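Local atomic coordinates of NOL1/NOP2/sun family protein (Enterococcus faecium, PDB entry 3M4X), a protein that probably transfers methyl groups to ribosomal RNA as a member of the NOL1/NOP2/Sun family, pairing a Rossmann-like methyltransferase domain with a PUA-like RNA-binding domain. Residues Thr7-Lys15 with Phe191-Trp201. Numbering follows the deposited sequence.
Sequences TLPQQFIKK and FRKDPNAIKEW
F12 presents one face to F191, whose CE2 sits 3.7 Å above the plane of the F12 ring and over its centre. The two rings form an edge-to-face pair with planes at 60°. At the edge of F12, near its plane, lies W201 CZ2; here the roles change, for F12 turns its own edge toward the face of the indole, the planes at 87°. F12 CB adds a CH-pi contact, 4.0 Å from the centroid of the W201 six-membered ring, while Q11 CB meets the indole edge in plane. One face of F191 is taken by I198 CG1 of its own segment. With CG anti to the backbone N (chi1 174°), the F12 ring stands beside the carbonyl carbon and CB stays over the indole; a flat phenyl thus serves both neighbours of this aromatic cluster, by face and by edge. The cluster joins helix 10-20 of the N-terminal RsmF-family domain to segment 191-201 of the Rossmann-like methyltransferase domain. Helix 24-33 packs on F12 through F27 and L31. P9, at the N-cap position, accepts from I13 N through its carbonyl O, while its compact ring lays CG 3.7 Å from I198 CG2 and CB 4.0 Å from W201 CE3. I198 CG2 also lies 3.7 Å from T7 O, a van der Waals contact. No hydrogen bond links the two segments; the indole NE1 of buried W201 is hydrogen-bonded to E188 OE2, outside both.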
loop_
_atom_site.group_PDB
_atom_site.type_symbol
_atom_site.label_atom_id
_atom_site.label_comp_id
_atom_site.label_asym_id
_atom_site.label_seq_id
_atom_site.Cartn_x
_atom_site.Cartn_y
_atom_site.Cartn_z
ATOM N N THR A 7 -24.985 8.701 17.456
ATOM C CA THR A 7 -26.141 7.925 17.007
ATOM C C THR A 7 -25.807 6.459 16.739
ATOM O O THR A 7 -25.894 5.996 15.604
ATOM C CB THR A 7 -26.740 8.523 15.725
ATOM O OG1 THR A 7 -25.678 8.947 14.852
ATOM C CG2 THR A 7 -27.633 9.714 16.061
ATOM N N LEU A 8 -25.432 5.730 17.783
ATOM C CA LEU A 8 -25.139 4.306 17.647
ATOM C C LEU A 8 -26.418 3.491 17.444
ATOM O O LEU A 8 -27.478 3.867 17.940
ATOM C CB LEU A 8 -24.395 3.796 18.884
ATOM C CG LEU A 8 -23.124 4.555 19.261
ATOM C CD1 LEU A 8 -22.508 3.980 20.521
ATOM C CD2 LEU A 8 -22.133 4.522 18.118
ATOM N N PRO A 9 -26.322 2.373 16.704
ATOM C CA PRO A 9 -27.439 1.437 16.531
ATOM C C PRO A 9 -27.776 0.706 17.825
ATOM O O PRO A 9 -26.876 0.193 18.494
ATOM C CB PRO A 9 -26.901 0.444 15.494
ATOM C CG PRO A 9 -25.842 1.200 14.757
ATOM C CD PRO A 9 -25.200 2.053 15.808
ATOM N N GLN A 10 -29.063 0.652 18.163
ATOM C CA GLN A 10 -29.515 0.049 19.416
ATOM C C GLN A 10 -28.956 -1.356 19.608
ATOM O O GLN A 10 -28.536 -1.712 20.709
ATOM C CB GLN A 10 -31.050 0.015 19.496
ATOM C CG GLN A 10 -31.744 1.008 18.575
ATOM C CD GLN A 10 -31.610 0.630 17.109
ATOM O OE1 GLN A 10 -32.115 -0.408 16.677
ATOM N NE2 GLN A 10 -30.922 1.469 16.337
ATOM N N GLN A 11 -28.953 -2.151 18.544
ATOM C CA GLN A 11 -28.495 -3.540 18.643
ATOM C C GLN A 11 -27.004 -3.638 18.963
ATOM O O GLN A 11 -26.562 -4.558 19.654
ATOM C CB GLN A 11 -28.814 -4.311 17.361
ATOM C CG GLN A 11 -30.298 -4.405 17.063
ATOM C CD GLN A 11 -31.104 -4.841 18.268
ATOM O OE1 GLN A 11 -32.013 -4.133 18.705
ATOM N NE2 GLN A 11 -30.774 -6.010 18.816
ATOM N N PHE A 12 -26.251 -2.675 18.447
ATOM C CA PHE A 12 -24.818 -2.540 18.686
ATOM C C PHE A 12 -24.549 -2.163 20.142
ATOM O O PHE A 12 -23.692 -2.752 20.800
ATOM C CB PHE A 12 -24.272 -1.462 17.745
ATOM C CG PHE A 12 -22.833 -1.107 17.984
ATOM C CD1 PHE A 12 -21.812 -1.843 17.392
ATOM C CD2 PHE A 12 -22.497 -0.025 18.778
ATOM C CE1 PHE A 12 -20.489 -1.506 17.603
ATOM C CE2 PHE A 12 -21.174 0.312 18.995
ATOM C CZ PHE A 12 -20.168 -0.430 18.407
ATOM N N ILE A 13 -25.293 -1.172 20.627
ATOM C CA ILE A 13 -25.229 -0.740 22.019
ATOM C C ILE A 13 -25.478 -1.882 23.012
ATOM O O ILE A 13 -24.738 -2.042 23.984
ATOM C CB ILE A 13 -26.210 0.442 22.262
ATOM C CG1 ILE A 13 -25.744 1.665 21.474
ATOM C CG2 ILE A 13 -26.322 0.784 23.737
ATOM C CD1 ILE A 13 -26.635 2.877 21.618
ATOM N N LYS A 14 -26.507 -2.688 22.765
ATOM C CA LYS A 14 -26.775 -3.852 23.612
ATOM C C LYS A 14 -25.639 -4.881 23.536
ATOM O O LYS A 14 -25.170 -5.401 24.559
ATOM C CB LYS A 14 -28.097 -4.526 23.221
ATOM C CG LYS A 14 -29.313 -3.605 23.121
ATOM C CD LYS A 14 -30.608 -4.422 23.001
ATOM C CE LYS A 14 -31.609 -3.803 22.014
ATOM N NZ LYS A 14 -32.028 -2.398 22.336
ATOM N N LYS A 15 -25.199 -5.186 22.318
ATOM C CA LYS A 15 -24.163 -6.198 22.130
ATOM C C LYS A 15 -22.946 -5.846 22.977
ATOM O O LYS A 15 -22.459 -6.664 23.754
ATOM C CB LYS A 15 -23.785 -6.306 20.646
ATOM C CG LYS A 15 -22.773 -7.409 20.293
ATOM C CD LYS A 15 -22.727 -7.620 18.786
ATOM C CE LYS A 15 -21.856 -8.812 18.393
ATOM N NZ LYS A 15 -20.419 -8.569 18.693
ATOM N N PHE A 191 -17.198 3.732 12.311
ATOM C CA PHE A 191 -18.363 4.508 12.762
ATOM C C PHE A 191 -18.115 6.028 12.887
ATOM O O PHE A 191 -18.905 6.834 12.383
ATOM C CB PHE A 191 -18.902 3.957 14.084
ATOM C CG PHE A 191 -19.741 2.722 13.937
ATOM C CD1 PHE A 191 -19.900 2.111 12.703
ATOM C CD2 PHE A 191 -20.364 2.163 15.040
ATOM C CE1 PHE A 191 -20.673 0.963 12.566
ATOM C CE2 PHE A 191 -21.137 1.021 14.910
ATOM C CZ PHE A 191 -21.289 0.421 13.670
ATOM N N ARG A 192 -17.041 6.409 13.579
ATOM C CA ARG A 192 -16.677 7.816 13.726
ATOM C C ARG A 192 -16.370 8.458 12.378
ATOM O O ARG A 192 -16.803 9.573 12.095
ATOM C CB ARG A 192 -15.445 7.970 14.622
ATOM C CG ARG A 192 -15.688 7.775 16.108
ATOM C CD ARG A 192 -14.755 8.661 16.947
ATOM N NE ARG A 192 -13.342 8.269 16.884
ATOM C CZ ARG A 192 -12.567 8.134 17.959
ATOM N NH1 ARG A 192 -13.072 8.355 19.176
ATOM N NH2 ARG A 192 -11.293 7.775 17.832
ATOM N N LYS A 193 -15.617 7.740 11.551
ATOM C CA LYS A 193 -15.092 8.278 10.297
ATOM C C LYS A 193 -16.141 8.309 9.186
ATOM O O LYS A 193 -16.304 9.322 8.510
ATOM C CB LYS A 193 -13.864 7.474 9.848
ATOM C CG LYS A 193 -12.880 8.251 8.982
ATOM C CD LYS A 193 -11.707 7.372 8.522
ATOM C CE LYS A 193 -10.616 8.200 7.842
ATOM N NZ LYS A 193 -9.600 7.351 7.161
ATOM N N ASP A 194 -16.858 7.206 8.999
ATOM C CA ASP A 194 -17.851 7.141 7.931
ATOM C C ASP A 194 -19.261 6.863 8.447
ATOM O O ASP A 194 -19.595 5.727 8.758
ATOM C CB ASP A 194 -17.453 6.092 6.896
ATOM C CG ASP A 194 -18.425 6.023 5.744
ATOM O OD1 ASP A 194 -19.348 6.869 5.696
ATOM O OD2 ASP A 194 -18.269 5.121 4.894
ATOM N N PRO A 195 -20.095 7.910 8.522
ATOM C CA PRO A 195 -21.481 7.814 9.001
ATOM C C PRO A 195 -22.350 6.855 8.183
ATOM O O PRO A 195 -23.402 6.428 8.662
ATOM C CB PRO A 195 -21.996 9.248 8.865
ATOM C CG PRO A 195 -20.758 10.093 8.962
ATOM C CD PRO A 195 -19.697 9.304 8.265
ATOM N N ASN A 196 -21.920 6.524 6.971
ATOM C CA ASN A 196 -22.606 5.506 6.186
ATOM C C ASN A 196 -22.385 4.137 6.796
ATOM O O ASN A 196 -23.251 3.276 6.726
ATOM C CB ASN A 196 -22.127 5.523 4.738
ATOM C CG ASN A 196 -22.438 6.830 4.047
ATOM O OD1 ASN A 196 -23.304 7.589 4.494
ATOM N ND2 ASN A 196 -21.730 7.109 2.956
ATOM N N ALA A 197 -21.220 3.954 7.409
ATOM C CA ALA A 197 -20.890 2.709 8.096
ATOM C C ALA A 197 -21.913 2.341 9.172
ATOM O O ALA A 197 -22.195 1.164 9.406
ATOM C CB ALA A 197 -19.501 2.791 8.703
ATOM N N ILE A 198 -22.453 3.347 9.845
ATOM C CA ILE A 198 -23.472 3.088 10.852
ATOM C C ILE A 198 -24.755 2.634 10.168
ATOM O O ILE A 198 -25.347 1.627 10.546
ATOM C CB ILE A 198 -23.742 4.324 11.705
ATOM C CG1 ILE A 198 -22.516 4.626 12.565
ATOM C CG2 ILE A 198 -24.966 4.102 12.574
ATOM C CD1 ILE A 198 -22.541 5.992 13.216
ATOM N N LYS A 199 -25.155 3.374 9.140
ATOM C CA LYS A 199 -26.336 3.048 8.356
ATOM C C LYS A 199 -26.324 1.609 7.846
ATOM O O LYS A 199 -27.345 0.930 7.874
ATOM C CB LYS A 199 -26.457 4.008 7.170
ATOM C CG LYS A 199 -26.656 5.459 7.564
ATOM C CD LYS A 199 -27.987 5.995 7.047
ATOM C CE LYS A 199 -28.013 6.073 5.523
ATOM N NZ LYS A 199 -29.306 6.617 5.003
ATOM N N GLU A 200 -25.163 1.153 7.385
ATOM C CA GLU A 200 -25.043 -0.152 6.743
ATOM C C GLU A 200 -24.891 -1.302 7.738
ATOM O O GLU A 200 -24.975 -2.474 7.359
ATOM C CB GLU A 200 -23.853 -0.156 5.783
ATOM C CG GLU A 200 -23.723 1.105 4.948
ATOM C CD GLU A 200 -24.089 0.889 3.495
ATOM O OE1 GLU A 200 -24.150 -0.286 3.065
ATOM O OE2 GLU A 200 -24.311 1.896 2.785
ATOM N N TRP A 201 -24.658 -0.972 9.006
ATOM C CA TRP A 201 -24.487 -1.991 10.041
ATOM C C TRP A 201 -25.820 -2.628 10.440
ATOM O O TRP A 201 -26.801 -1.929 10.680
ATOM C CB TRP A 201 -23.821 -1.387 11.285
ATOM C CG TRP A 201 -23.380 -2.408 12.305
ATOM C CD1 TRP A 201 -22.139 -2.976 12.411
ATOM C CD2 TRP A 201 -24.175 -2.990 13.351
ATOM N NE1 TRP A 201 -22.112 -3.867 13.457
ATOM C CE2 TRP A 201 -23.348 -3.891 14.053
ATOM C CE3 TRP A 201 -25.502 -2.836 13.759
ATOM C CZ2 TRP A 201 -23.806 -4.638 15.135
ATOM C CZ3 TRP A 201 -25.952 -3.568 14.842
ATOM C CH2 TRP A 201 -25.106 -4.461 15.517
#